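Local structure of dihydrodipicolinate reductase N-terminus domain-containing protein (Mycobacterium smegmatis, 6IAQ) at residues R9-G14 with T73-A78; S20-M25 with T308-R313; V34-R39 with V60-D65; V101-L106 with A133-T138. The protein binds NADP and acts as an amine dehydrogenase, a native enzyme of a family used for the asymmetric reductive amination of ketones. All blocks are in the same frame, centred on the assembly; numbering follows the deposited sequence.

Contact 1: R9-G14 with T73-A78; sequences RAVVYG and THPDIA. With NAP (NADP nicotinamide-adenine-dinucleotide phosphate), chain F.
The guanidinium of Arg-9 works through its edge: Thr-73 O and His-74 O both sit there near its plane, and the Tyr-13 ring likewise turns an edge, CE1, to the NADP adenine. Between these two flat groups strand 9-13, first of the Rossmann fold along the chain, runs parallel to strand 77-80, with Ala-10 bridged to Ile-77 and Val-11 to Ala-78. Arg-9 bends at chi3 (65°) and grips Thr-73 O end-on with two nitrogens, NH2 at 2.6 Å and NH1 at 2.9 Å. NH1 also bonds His-74 O, but from above that carbonyl's plane. Thus the arginine ties the strand to the end of helix 66-73. Farther along, Val-11 CG2 packs on Pro-75 CG at 3.6 Å, and Val-11 N reaches Ile-77 O in a fairly straight bond (161°). The carboxylate plane of Asp-76 stands 84° from the guanidinium plane, and a water bridges Arg-9 NH1 and Asp-76 OD2. The same OD2 takes the backbone N of Arg-9 at 2.9 Å on its anti lone pair.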
# COMPACT_ATOMS: atom_id res chain seq x y z
N ARG A 9 -23.62 -8.49 -14.14
CA ARG A 9 -23.74 -9.70 -15.01
C ARG A 9 -22.37 -9.91 -15.65
O ARG A 9 -21.85 -8.98 -16.32
CB ARG A 9 -24.90 -9.53 -16.01
CG ARG A 9 -26.28 -9.39 -15.36
CD ARG A 9 -27.35 -8.90 -16.32
NE ARG A 9 -27.60 -9.87 -17.38
CZ ARG A 9 -27.14 -9.81 -18.62
NH1 ARG A 9 -26.43 -8.77 -19.06
NH2 ARG A 9 -27.47 -10.78 -19.47
N ALA A 10 -21.78 -11.08 -15.43
CA ALA A 10 -20.38 -11.37 -15.86
C ALA A 10 -20.32 -12.58 -16.82
O ALA A 10 -21.12 -13.52 -16.63
CB ALA A 10 -19.54 -11.63 -14.64
N VAL A 11 -19.40 -12.53 -17.78
CA VAL A 11 -18.98 -13.69 -18.61
C VAL A 11 -17.57 -14.11 -18.16
O VAL A 11 -16.68 -13.24 -18.09
CB VAL A 11 -19.04 -13.36 -20.11
CG1 VAL A 11 -18.22 -14.34 -20.96
CG2 VAL A 11 -20.50 -13.36 -20.59
N VAL A 12 -17.39 -15.39 -17.81
CA VAL A 12 -16.04 -15.90 -17.43
C VAL A 12 -15.39 -16.41 -18.73
O VAL A 12 -15.93 -17.33 -19.38
CB VAL A 12 -16.02 -16.86 -16.22
CG1 VAL A 12 -17.35 -16.94 -15.47
CG2 VAL A 12 -15.50 -18.24 -16.53
N TYR A 13 -14.38 -15.67 -19.17
CA TYR A 13 -13.67 -15.83 -20.45
C TYR A 13 -12.41 -16.66 -20.18
O TYR A 13 -11.40 -16.10 -19.64
CB TYR A 13 -13.42 -14.44 -21.03
CG TYR A 13 -13.23 -14.35 -22.52
CD1 TYR A 13 -12.68 -15.40 -23.25
CD2 TYR A 13 -13.57 -13.20 -23.19
CE1 TYR A 13 -12.45 -15.28 -24.60
CE2 TYR A 13 -13.38 -13.08 -24.56
CZ TYR A 13 -12.83 -14.13 -25.27
OH TYR A 13 -12.62 -14.02 -26.61
N GLY A 14 -12.46 -17.94 -20.56
CA GLY A 14 -11.50 -18.98 -20.16
C GLY A 14 -11.97 -19.61 -18.87
O GLY A 14 -12.56 -18.91 -18.03
N THR A 73 -25.69 -12.33 -24.43
CA THR A 73 -25.83 -12.04 -22.98
C THR A 73 -25.55 -10.56 -22.63
O THR A 73 -26.06 -10.14 -21.57
CB THR A 73 -24.95 -12.98 -22.14
OG1 THR A 73 -23.60 -12.71 -22.49
CG2 THR A 73 -25.30 -14.44 -22.36
N HIS A 74 -24.78 -9.82 -23.42
CA HIS A 74 -24.39 -8.41 -23.15
C HIS A 74 -24.08 -8.20 -21.67
O HIS A 74 -24.76 -7.43 -20.97
CB HIS A 74 -25.45 -7.46 -23.67
CG HIS A 74 -25.45 -7.40 -25.16
ND1 HIS A 74 -26.27 -8.21 -25.92
CD2 HIS A 74 -24.68 -6.70 -26.03
CE1 HIS A 74 -26.04 -7.96 -27.20
NE2 HIS A 74 -25.06 -7.05 -27.28
N PRO A 75 -23.01 -8.84 -21.15
CA PRO A 75 -22.65 -8.71 -19.74
C PRO A 75 -22.08 -7.32 -19.44
O PRO A 75 -21.62 -6.65 -20.34
CB PRO A 75 -21.58 -9.80 -19.58
CG PRO A 75 -20.88 -9.81 -20.93
CD PRO A 75 -22.03 -9.63 -21.90
N ASP A 76 -22.06 -6.95 -18.16
CA ASP A 76 -21.38 -5.72 -17.66
C ASP A 76 -19.86 -5.90 -17.72
O ASP A 76 -19.16 -4.87 -17.79
CB ASP A 76 -21.78 -5.44 -16.21
CG ASP A 76 -23.26 -5.16 -16.08
OD1 ASP A 76 -23.66 -4.18 -16.63
OD2 ASP A 76 -23.99 -5.98 -15.47
N ILE A 77 -19.38 -7.14 -17.63
CA ILE A 77 -17.93 -7.42 -17.45
C ILE A 77 -17.60 -8.82 -18.01
O ILE A 77 -18.33 -9.81 -17.69
CB ILE A 77 -17.49 -7.27 -15.97
CG1 ILE A 77 -15.96 -7.30 -15.80
CG2 ILE A 77 -18.16 -8.32 -15.11
CD1 ILE A 77 -15.27 -6.02 -16.09
N ALA A 78 -16.52 -8.87 -18.77
CA ALA A 78 -15.81 -10.12 -19.15
C ALA A 78 -14.59 -10.26 -18.24
O ALA A 78 -13.81 -9.30 -18.13
CB ALA A 78 -15.39 -10.05 -20.60
PA NAP F . -4.81 -22.35 -17.83
O1A NAP F . -5.27 -23.19 -16.74
O2A NAP F . -3.96 -22.88 -19.03
O5B NAP F . -6.14 -21.62 -18.43
C5B NAP F . -6.16 -20.95 -19.70
C4B NAP F . -7.57 -21.05 -20.26
O4B NAP F . -7.69 -20.34 -21.49
C3B NAP F . -8.06 -22.50 -20.55
O3B NAP F . -9.35 -22.58 -19.89
C2B NAP F . -8.27 -22.59 -22.06
O2B NAP F . -9.45 -23.33 -22.44
C1B NAP F . -8.57 -21.15 -22.34
N9A NAP F . -8.37 -20.67 -23.70
C8A NAP F . -7.25 -20.66 -24.45
N7A NAP F . -7.51 -20.03 -25.60
C5A NAP F . -8.78 -19.57 -25.53
C6A NAP F . -9.72 -18.79 -26.38
N6A NAP F . -9.35 -18.35 -27.58
N1A NAP F . -10.95 -18.55 -25.93
C2A NAP F . -11.39 -18.96 -24.72
N3A NAP F . -10.61 -19.67 -23.87
C4A NAP F . -9.35 -20.00 -24.28
O3 NAP F . -3.93 -21.08 -17.29
PN NAP F . -4.25 -20.21 -15.91
O1N NAP F . -3.39 -20.62 -14.76
O2N NAP F . -5.72 -20.12 -15.67
O5D NAP F . -3.66 -18.87 -16.56
C5D NAP F . -4.27 -18.11 -17.61
C4D NAP F . -3.51 -16.87 -17.99
O4D NAP F . -3.55 -15.96 -16.84
C3D NAP F . -2.09 -17.18 -18.36
O3D NAP F . -1.65 -16.44 -19.49
C2D NAP F . -1.31 -16.75 -17.11
O2D NAP F . 0.04 -16.44 -17.46
C1D NAP F . -2.19 -15.58 -16.59
N1N NAP F . -2.01 -15.35 -15.15
C2N NAP F . -1.75 -14.12 -14.76
C3N NAP F . -1.51 -13.87 -13.41
C7N NAP F . -1.25 -12.47 -12.91
O7N NAP F . -0.89 -12.37 -11.73
N7N NAP F . -1.45 -11.39 -13.69
C4N NAP F . -1.57 -14.93 -12.50
C5N NAP F . -1.85 -16.22 -12.94
C6N NAP F . -2.08 -16.38 -14.29
P2B NAP F . -9.63 -24.89 -22.12
O1X NAP F . -9.78 -25.05 -20.63
O2X NAP F . -11.00 -25.24 -22.70
O3X NAP F . -8.38 -25.42 -22.82
O HOH W 1 -25.91 -6.59 -17.81

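Contact 2: S20-M25 with T308-R313; sequences SIVAGM and TQMVNR
From CB outward, Met-25 lies across the interface where helix 17-28 of the Rossmann domain packs against helix 302-312 from the C-terminal part of the chain. The short axes of 20-25 and 308-312 cross at -44° and approach to 9.8 Å; the contact is side-chain packing, with no hydrogen bond between the segments. Met-25 CB touches Val-311 CG2 at 4.0 Å. Beyond CG, which lies anti to the carbonyl carbon, the chain is extended, so SD comes beside Thr-308 N at 3.8 Å and the terminal CE meets Thr-308 CG2 at 3.6 Å. The threonine's hydroxyl is bonded to Thr-155 O of the second subunit, and His-157 of that subunit packs on both Met-25 and Thr-308, so this end of the contact adjoins the dimer interface. One turn earlier, Val-22 divides its branches. CG1 slides past Val-311 CG2, the two side chains pointing in opposite directions, 3.9 Å apart. CG2 meets Met-310, whose chain bends at chi3 (65°) to put CE 3.7 Å from Val-22 CG2.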
# COMPACT_ATOMS: atom_id res chain seq x y z
N SER A 20 -11.38 -20.87 -12.72
CA SER A 20 -12.12 -21.82 -11.86
C SER A 20 -12.23 -21.22 -10.45
O SER A 20 -13.31 -21.26 -9.88
CB SER A 20 -11.49 -23.19 -11.85
OG SER A 20 -11.54 -23.74 -13.17
N ILE A 21 -11.14 -20.65 -9.93
CA ILE A 21 -11.13 -20.02 -8.57
C ILE A 21 -11.99 -18.75 -8.64
O ILE A 21 -12.81 -18.52 -7.72
CB ILE A 21 -9.69 -19.73 -8.11
CG1 ILE A 21 -8.84 -21.00 -8.07
CG2 ILE A 21 -9.69 -19.02 -6.77
CD1 ILE A 21 -7.35 -20.78 -7.90
N VAL A 22 -11.77 -17.95 -9.65
CA VAL A 22 -12.45 -16.64 -9.83
C VAL A 22 -13.97 -16.86 -9.85
O VAL A 22 -14.69 -16.08 -9.18
CB VAL A 22 -11.96 -15.94 -11.09
CG1 VAL A 22 -12.88 -14.80 -11.49
CG2 VAL A 22 -10.52 -15.47 -10.92
N ALA A 23 -14.44 -17.88 -10.57
CA ALA A 23 -15.89 -18.15 -10.75
C ALA A 23 -16.54 -18.29 -9.37
O ALA A 23 -17.56 -17.61 -9.13
CB ALA A 23 -16.09 -19.36 -11.63
N GLY A 24 -15.95 -19.08 -8.48
CA GLY A 24 -16.46 -19.32 -7.12
C GLY A 24 -16.49 -18.04 -6.31
O GLY A 24 -17.48 -17.83 -5.55
N MET A 25 -15.47 -17.18 -6.45
CA MET A 25 -15.41 -15.88 -5.74
C MET A 25 -16.50 -14.96 -6.31
O MET A 25 -17.12 -14.25 -5.53
CB MET A 25 -14.05 -15.20 -5.89
CG MET A 25 -12.92 -15.91 -5.17
SD MET A 25 -11.31 -15.20 -5.59
CE MET A 25 -10.28 -16.20 -4.54
N THR A 308 -8.37 -12.86 -6.20
CA THR A 308 -9.06 -11.85 -5.34
C THR A 308 -8.85 -10.47 -5.94
O THR A 308 -9.79 -9.68 -5.92
CB THR A 308 -8.57 -11.82 -3.89
OG1 THR A 308 -7.17 -11.48 -3.88
CG2 THR A 308 -8.87 -13.13 -3.20
N GLN A 309 -7.67 -10.17 -6.48
CA GLN A 309 -7.43 -8.81 -7.00
C GLN A 309 -8.26 -8.57 -8.25
O GLN A 309 -8.89 -7.49 -8.34
CB GLN A 309 -5.94 -8.56 -7.16
CG GLN A 309 -5.26 -8.39 -5.80
CD GLN A 309 -3.80 -8.13 -5.97
OE1 GLN A 309 -3.38 -6.99 -6.13
NE2 GLN A 309 -3.02 -9.19 -5.96
N MET A 310 -8.31 -9.52 -9.19
CA MET A 310 -9.15 -9.36 -10.41
C MET A 310 -10.61 -9.20 -9.98
O MET A 310 -11.28 -8.33 -10.51
CB MET A 310 -9.02 -10.53 -11.39
CG MET A 310 -9.87 -10.32 -12.63
SD MET A 310 -9.31 -11.26 -14.10
CE MET A 310 -9.62 -12.88 -13.42
N VAL A 311 -11.09 -10.01 -9.06
CA VAL A 311 -12.51 -9.95 -8.59
C VAL A 311 -12.77 -8.58 -7.95
O VAL A 311 -13.74 -7.91 -8.37
CB VAL A 311 -12.84 -11.12 -7.67
CG1 VAL A 311 -14.20 -10.96 -6.98
CG2 VAL A 311 -12.80 -12.43 -8.45
N ASN A 312 -11.92 -8.17 -7.00
CA ASN A 312 -12.14 -6.95 -6.19
C ASN A 312 -11.98 -5.73 -7.11
O ASN A 312 -12.51 -4.65 -6.75
CB ASN A 312 -11.24 -6.91 -4.95
CG ASN A 312 -11.53 -8.01 -3.95
OD1 ASN A 312 -12.59 -8.66 -4.00
ND2 ASN A 312 -10.61 -8.26 -3.02
N ARG A 313 -11.35 -5.90 -8.29
CA ARG A 313 -11.24 -4.80 -9.28
C ARG A 313 -12.52 -4.61 -10.11
O ARG A 313 -12.66 -3.57 -10.76
CB ARG A 313 -10.06 -5.02 -10.24
CG ARG A 313 -8.69 -4.58 -9.74
CD ARG A 313 -8.68 -3.15 -9.26
NE ARG A 313 -7.35 -2.67 -8.93
CZ ARG A 313 -7.11 -1.51 -8.31
NH1 ARG A 313 -8.11 -0.68 -7.96
NH2 ARG A 313 -5.86 -1.16 -8.06

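Contact 3: V34-R39 with V60-D65; sequences VGAIAR and VAVSDD. With NAP (NADP nicotinamide-adenine-dinucleotide phosphate), chain F.
Val-62 and Val-60 form the apolar centre with Ala-36 and Ala-38, where the segment 60-65 runs alongside the outermost strand, 32-37, of the Rossmann sheet. The two branches of Val-62 serve different alanines: CG2 faces Ala-36 CB, while CG1, anti to the backbone N, presses on Ala-38 CB at 3.5 Å, a close methyl-to-methyl approach. Val-60 CG1 settles on the backbone of Gly-35, 3.5 Å from its CA. Leu-48 of helix 48-51 covers Ala-36 and Val-62. Around this centre the backbones are joined by a single bridge, Ile-37 with Ser-63. Ser-63 N donates to Ala-36 O at 2.9 Å, almost straight (174°), and Ala-38 N returns a bond to Ser-63 O, nearly along the C=O axis. One water links Ala-36 N to Ala-61 O, and another spans Ala-38 O and Asp-64 O. Past the bridge, Ser-63 OG accepts from Asp-65 N at 2.8 Å, an ST turn that leads to the N-cap Asp-65 of helix 66-73. At the polar end the cofactor takes over: Arg-39 CD lies 3.5 Å from adenine N7A, and Arg-39 N donates to the 2'-phosphate oxygen O2X at 3.1 Å.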
# COMPACT_ATOMS: atom_id res chain seq x y z
N VAL A 34 -23.50 -15.11 -16.44
CA VAL A 34 -24.49 -15.29 -17.53
C VAL A 34 -23.85 -15.99 -18.73
O VAL A 34 -24.59 -16.33 -19.67
CB VAL A 34 -25.13 -13.95 -17.93
CG1 VAL A 34 -25.80 -13.33 -16.71
CG2 VAL A 34 -24.14 -12.98 -18.57
N GLY A 35 -22.53 -16.22 -18.70
CA GLY A 35 -21.86 -16.87 -19.85
C GLY A 35 -20.46 -17.33 -19.50
O GLY A 35 -19.91 -16.88 -18.47
N ALA A 36 -19.90 -18.23 -20.32
CA ALA A 36 -18.58 -18.86 -20.07
C ALA A 36 -18.01 -19.35 -21.41
O ALA A 36 -18.76 -19.98 -22.20
CB ALA A 36 -18.72 -19.96 -19.05
N ILE A 37 -16.76 -18.99 -21.69
CA ILE A 37 -16.07 -19.26 -22.97
C ILE A 37 -14.86 -20.16 -22.69
O ILE A 37 -14.07 -19.86 -21.74
CB ILE A 37 -15.69 -17.95 -23.67
CG1 ILE A 37 -16.89 -17.01 -23.75
CG2 ILE A 37 -15.05 -18.22 -25.03
CD1 ILE A 37 -16.52 -15.58 -24.05
N ALA A 38 -14.75 -21.25 -23.45
CA ALA A 38 -13.62 -22.21 -23.38
C ALA A 38 -13.18 -22.53 -24.81
O ALA A 38 -13.72 -21.94 -25.78
CB ALA A 38 -14.03 -23.44 -22.60
N ARG A 39 -12.18 -23.40 -24.93
CA ARG A 39 -11.55 -23.77 -26.22
C ARG A 39 -11.62 -25.30 -26.38
O ARG A 39 -11.87 -25.74 -27.49
CB ARG A 39 -10.14 -23.18 -26.27
CG ARG A 39 -9.31 -23.61 -27.47
CD ARG A 39 -8.00 -22.88 -27.56
NE ARG A 39 -7.32 -23.32 -28.76
CZ ARG A 39 -6.61 -24.43 -28.88
NH1 ARG A 39 -6.47 -25.26 -27.85
NH2 ARG A 39 -6.01 -24.72 -30.02
N VAL A 60 -25.72 -22.09 -17.05
CA VAL A 60 -24.79 -21.45 -18.03
C VAL A 60 -24.08 -22.58 -18.79
O VAL A 60 -23.32 -23.33 -18.14
CB VAL A 60 -23.79 -20.52 -17.33
CG1 VAL A 60 -22.85 -19.87 -18.32
CG2 VAL A 60 -24.48 -19.46 -16.50
N ALA A 61 -24.31 -22.67 -20.10
CA ALA A 61 -23.68 -23.68 -20.97
C ALA A 61 -22.39 -23.08 -21.54
O ALA A 61 -22.48 -22.05 -22.22
CB ALA A 61 -24.63 -24.11 -22.07
N VAL A 62 -21.25 -23.71 -21.27
CA VAL A 62 -19.94 -23.21 -21.79
C VAL A 62 -20.01 -23.22 -23.32
O VAL A 62 -20.46 -24.24 -23.90
CB VAL A 62 -18.76 -24.06 -21.26
CG1 VAL A 62 -17.45 -23.64 -21.89
CG2 VAL A 62 -18.68 -24.01 -19.75
N SER A 63 -19.55 -22.14 -23.93
CA SER A 63 -19.51 -21.93 -25.39
C SER A 63 -18.05 -21.82 -25.83
O SER A 63 -17.17 -21.47 -25.00
CB SER A 63 -20.29 -20.70 -25.76
OG SER A 63 -19.91 -20.23 -27.05
N ASP A 64 -17.79 -22.09 -27.11
CA ASP A 64 -16.46 -21.92 -27.73
C ASP A 64 -16.48 -20.70 -28.63
O ASP A 64 -15.51 -20.51 -29.34
CB ASP A 64 -16.02 -23.16 -28.51
CG ASP A 64 -17.02 -23.59 -29.59
OD1 ASP A 64 -18.01 -22.87 -29.81
OD2 ASP A 64 -16.84 -24.68 -30.16
N ASP A 65 -17.52 -19.87 -28.54
CA ASP A 65 -17.73 -18.74 -29.48
C ASP A 65 -17.92 -17.45 -28.65
O ASP A 65 -19.08 -17.18 -28.26
CB ASP A 65 -18.91 -19.03 -30.39
CG ASP A 65 -19.04 -18.09 -31.57
OD1 ASP A 65 -18.53 -16.93 -31.48
OD2 ASP A 65 -19.69 -18.52 -32.56
PA NAP F . -4.81 -22.35 -17.83
O1A NAP F . -5.27 -23.19 -16.74
O2A NAP F . -3.96 -22.88 -19.03
O5B NAP F . -6.14 -21.62 -18.43
C5B NAP F . -6.16 -20.95 -19.70
C4B NAP F . -7.57 -21.05 -20.26
O4B NAP F . -7.69 -20.34 -21.49
C3B NAP F . -8.06 -22.50 -20.55
O3B NAP F . -9.35 -22.58 -19.89
C2B NAP F . -8.27 -22.59 -22.06
O2B NAP F . -9.45 -23.33 -22.44
C1B NAP F . -8.57 -21.15 -22.34
N9A NAP F . -8.37 -20.67 -23.70
C8A NAP F . -7.25 -20.66 -24.45
N7A NAP F . -7.51 -20.03 -25.60
C5A NAP F . -8.78 -19.57 -25.53
C6A NAP F . -9.72 -18.79 -26.38
N6A NAP F . -9.35 -18.35 -27.58
N1A NAP F . -10.95 -18.55 -25.93
C2A NAP F . -11.39 -18.96 -24.72
N3A NAP F . -10.61 -19.67 -23.87
C4A NAP F . -9.35 -20.00 -24.28
O3 NAP F . -3.93 -21.08 -17.29
PN NAP F . -4.25 -20.21 -15.91
O1N NAP F . -3.39 -20.62 -14.76
O2N NAP F . -5.72 -20.12 -15.67
O5D NAP F . -3.66 -18.87 -16.56
C5D NAP F . -4.27 -18.11 -17.61
C4D NAP F . -3.51 -16.87 -17.99
O4D NAP F . -3.55 -15.96 -16.84
C3D NAP F . -2.09 -17.18 -18.36
O3D NAP F . -1.65 -16.44 -19.49
C2D NAP F . -1.31 -16.75 -17.11
O2D NAP F . 0.04 -16.44 -17.46
C1D NAP F . -2.19 -15.58 -16.59
N1N NAP F . -2.01 -15.35 -15.15
C2N NAP F . -1.75 -14.12 -14.76
C3N NAP F . -1.51 -13.87 -13.41
C7N NAP F . -1.25 -12.47 -12.91
O7N NAP F . -0.89 -12.37 -11.73
N7N NAP F . -1.45 -11.39 -13.69
C4N NAP F . -1.57 -14.93 -12.50
C5N NAP F . -1.85 -16.22 -12.94
C6N NAP F . -2.08 -16.38 -14.29
P2B NAP F . -9.63 -24.89 -22.12
O1X NAP F . -9.78 -25.05 -20.63
O2X NAP F . -11.00 -25.24 -22.70
O3X NAP F . -8.38 -25.42 -22.82
O HOH W 2 -22.00 -19.41 -22.11
O HOH W 3 -13.06 -20.36 -27.47

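Contact 4: V101-L106 with A133-T138; sequences VNAVTL and ATLTGT. With NAP (NADP nicotinamide-adenine-dinucleotide phosphate), chain F.
Two neighbouring parallel strands, 102-105 and 134-137, run 3° apart here. Their backbones exchange bonds in sequence: Ala-103 N to Thr-134 O at 2.8 Å, Thr-136 N to Ala-103 O, Thr-105 N to Thr-136 O, and Thr-138 N to Thr-105 O. At the start, the Asn-102 side chain continues the pattern. Its OD1 receives Thr-134 N at 2.9 Å, in the carbonyl plane on a lone pair and nearly straight (171°), while ND2 goes to Asp-76 O, so the one amide also ties in the residue just before strand 77-80. The pair belongs to a beta-alpha-beta unit of the Rossmann domain, in which helix 118-130 carries the crossover. On the face with Ala-103 and Leu-135, Leu-135 CD2 folds over Ala-103 CB at 3.7 Å. On the face with Val-104 and Thr-136, Val-104 CG2 lies anti to its backbone N and abuts Thr-138 CG2 at only 3.2 Å, a distinctly tight methyl pair. Thr-138 OG1 instead turns anti to its own N and bonds Asp-142. Where the strands end, Leu-106 CB touches nicotinamide C2N at 3.5 Å, and Leu-106 O accepts the carboxamide N7N of NADP at 2.9 Å, with an N-H...O angle of 168°.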
# COMPACT_ATOMS: atom_id res chain seq x y z
N VAL A 101 -18.08 -4.32 -24.23
CA VAL A 101 -18.07 -5.10 -22.96
C VAL A 101 -16.80 -4.75 -22.19
O VAL A 101 -15.67 -4.86 -22.76
CB VAL A 101 -18.21 -6.62 -23.22
CG1 VAL A 101 -17.95 -7.42 -21.97
CG2 VAL A 101 -19.59 -6.97 -23.80
N ASN A 102 -16.97 -4.29 -20.94
CA ASN A 102 -15.84 -4.02 -20.01
C ASN A 102 -15.07 -5.33 -19.83
O ASN A 102 -15.71 -6.41 -19.78
CB ASN A 102 -16.32 -3.54 -18.65
CG ASN A 102 -17.10 -2.24 -18.71
OD1 ASN A 102 -16.59 -1.23 -19.19
ND2 ASN A 102 -18.34 -2.26 -18.22
N ALA A 103 -13.75 -5.26 -19.72
CA ALA A 103 -12.91 -6.47 -19.54
C ALA A 103 -11.87 -6.22 -18.46
O ALA A 103 -11.16 -5.21 -18.51
CB ALA A 103 -12.27 -6.89 -20.85
N VAL A 104 -11.82 -7.13 -17.49
CA VAL A 104 -10.68 -7.26 -16.54
C VAL A 104 -9.95 -8.55 -16.95
O VAL A 104 -10.63 -9.54 -17.25
CB VAL A 104 -11.23 -7.21 -15.10
CG1 VAL A 104 -12.08 -8.43 -14.75
CG2 VAL A 104 -10.13 -6.99 -14.10
N THR A 105 -8.63 -8.51 -17.06
CA THR A 105 -7.83 -9.65 -17.56
C THR A 105 -6.58 -9.87 -16.70
O THR A 105 -5.99 -8.87 -16.24
CB THR A 105 -7.45 -9.46 -19.03
OG1 THR A 105 -6.78 -10.63 -19.49
CG2 THR A 105 -6.58 -8.26 -19.29
N LEU A 106 -6.15 -11.13 -16.59
CA LEU A 106 -4.89 -11.51 -15.91
C LEU A 106 -3.71 -11.31 -16.83
O LEU A 106 -2.58 -11.51 -16.33
CB LEU A 106 -4.99 -12.97 -15.45
CG LEU A 106 -5.97 -13.21 -14.32
CD1 LEU A 106 -5.88 -14.63 -13.84
CD2 LEU A 106 -5.80 -12.18 -13.19
N ALA A 133 -16.40 1.07 -23.23
CA ALA A 133 -15.88 -0.06 -22.43
C ALA A 133 -14.53 0.31 -21.80
O ALA A 133 -13.69 1.01 -22.45
CB ALA A 133 -15.75 -1.30 -23.29
N THR A 134 -14.30 -0.21 -20.59
CA THR A 134 -12.97 -0.16 -19.90
C THR A 134 -12.26 -1.52 -20.05
O THR A 134 -12.92 -2.55 -19.82
CB THR A 134 -13.13 0.23 -18.43
OG1 THR A 134 -13.83 1.49 -18.36
CG2 THR A 134 -11.79 0.29 -17.72
N LEU A 135 -10.98 -1.50 -20.42
CA LEU A 135 -10.09 -2.69 -20.41
C LEU A 135 -8.98 -2.47 -19.36
O LEU A 135 -8.32 -1.40 -19.39
CB LEU A 135 -9.45 -2.92 -21.78
CG LEU A 135 -10.37 -2.88 -23.00
CD1 LEU A 135 -9.54 -3.05 -24.26
CD2 LEU A 135 -11.47 -3.92 -22.94
N THR A 136 -8.79 -3.43 -18.46
CA THR A 136 -7.80 -3.32 -17.34
C THR A 136 -7.08 -4.66 -17.14
O THR A 136 -7.77 -5.66 -16.90
CB THR A 136 -8.49 -2.88 -16.04
OG1 THR A 136 -9.04 -1.57 -16.24
CG2 THR A 136 -7.54 -2.89 -14.86
N GLY A 137 -5.77 -4.66 -17.26
CA GLY A 137 -4.89 -5.75 -16.80
C GLY A 137 -4.66 -5.68 -15.31
O GLY A 137 -4.20 -4.62 -14.82
N THR A 138 -4.94 -6.77 -14.59
CA THR A 138 -4.71 -6.88 -13.14
C THR A 138 -4.23 -8.30 -12.84
O THR A 138 -3.71 -8.96 -13.76
CB THR A 138 -5.96 -6.43 -12.38
OG1 THR A 138 -5.76 -6.56 -10.97
CG2 THR A 138 -7.19 -7.22 -12.77
PA NAP F . -4.81 -22.35 -17.83
O1A NAP F . -5.27 -23.19 -16.74
O2A NAP F . -3.96 -22.88 -19.03
O5B NAP F . -6.14 -21.62 -18.43
C5B NAP F . -6.16 -20.95 -19.70
C4B NAP F . -7.57 -21.05 -20.26
O4B NAP F . -7.69 -20.34 -21.49
C3B NAP F . -8.06 -22.50 -20.55
O3B NAP F . -9.35 -22.58 -19.89
C2B NAP F . -8.27 -22.59 -22.06
O2B NAP F . -9.45 -23.33 -22.44
C1B NAP F . -8.57 -21.15 -22.34
N9A NAP F . -8.37 -20.67 -23.70
C8A NAP F . -7.25 -20.66 -24.45
N7A NAP F . -7.51 -20.03 -25.60
C5A NAP F . -8.78 -19.57 -25.53
C6A NAP F . -9.72 -18.79 -26.38
N6A NAP F . -9.35 -18.35 -27.58
N1A NAP F . -10.95 -18.55 -25.93
C2A NAP F . -11.39 -18.96 -24.72
N3A NAP F . -10.61 -19.67 -23.87
C4A NAP F . -9.35 -20.00 -24.28
O3 NAP F . -3.93 -21.08 -17.29
PN NAP F . -4.25 -20.21 -15.91
O1N NAP F . -3.39 -20.62 -14.76
O2N NAP F . -5.72 -20.12 -15.67
O5D NAP F . -3.66 -18.87 -16.56
C5D NAP F . -4.27 -18.11 -17.61
C4D NAP F . -3.51 -16.87 -17.99
O4D NAP F . -3.55 -15.96 -16.84
C3D NAP F . -2.09 -17.18 -18.36
O3D NAP F . -1.65 -16.44 -19.49
C2D NAP F . -1.31 -16.75 -17.11
O2D NAP F . 0.04 -16.44 -17.46
C1D NAP F . -2.19 -15.58 -16.59
N1N NAP F . -2.01 -15.35 -15.15
C2N NAP F . -1.75 -14.12 -14.76
C3N NAP F . -1.51 -13.87 -13.41
C7N NAP F . -1.25 -12.47 -12.91
O7N NAP F . -0.89 -12.37 -11.73
N7N NAP F . -1.45 -11.39 -13.69
C4N NAP F . -1.57 -14.93 -12.50
C5N NAP F . -1.85 -16.22 -12.94
C6N NAP F . -2.08 -16.38 -14.29
P2B NAP F . -9.63 -24.89 -22.12
O1X NAP F . -9.78 -25.05 -20.63
O2X NAP F . -11.00 -25.24 -22.70
O3X NAP F . -8.38 -25.42 -22.82
O HOH W 4 -17.16 1.29 -18.71

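In the fold
Contacts 1, 3 and 4 share one parallel sheet and all touch the NADP. Contacts 1 and 3, about 10 Å apart between centres, are joined by a probable hydrogen bond, Gly-14 N to Ile-37 O, 2.8 Å; they meet the adenosine end, contact 3 also its 2'-phosphate. Contact 4, its centre about 11 Å from that of contact 1, shares another such bond with it, Ala-78 N to Asn-102 O, 2.8 Å, and reaches the nicotinamide. Contacts 3 and 4, about 18 Å apart between centres, do not touch. Contact 2 brings in Met-310: its CG packs on Val-104 CG1 at 3.6 Å, and its side chain lies about 8 Å from the NADP.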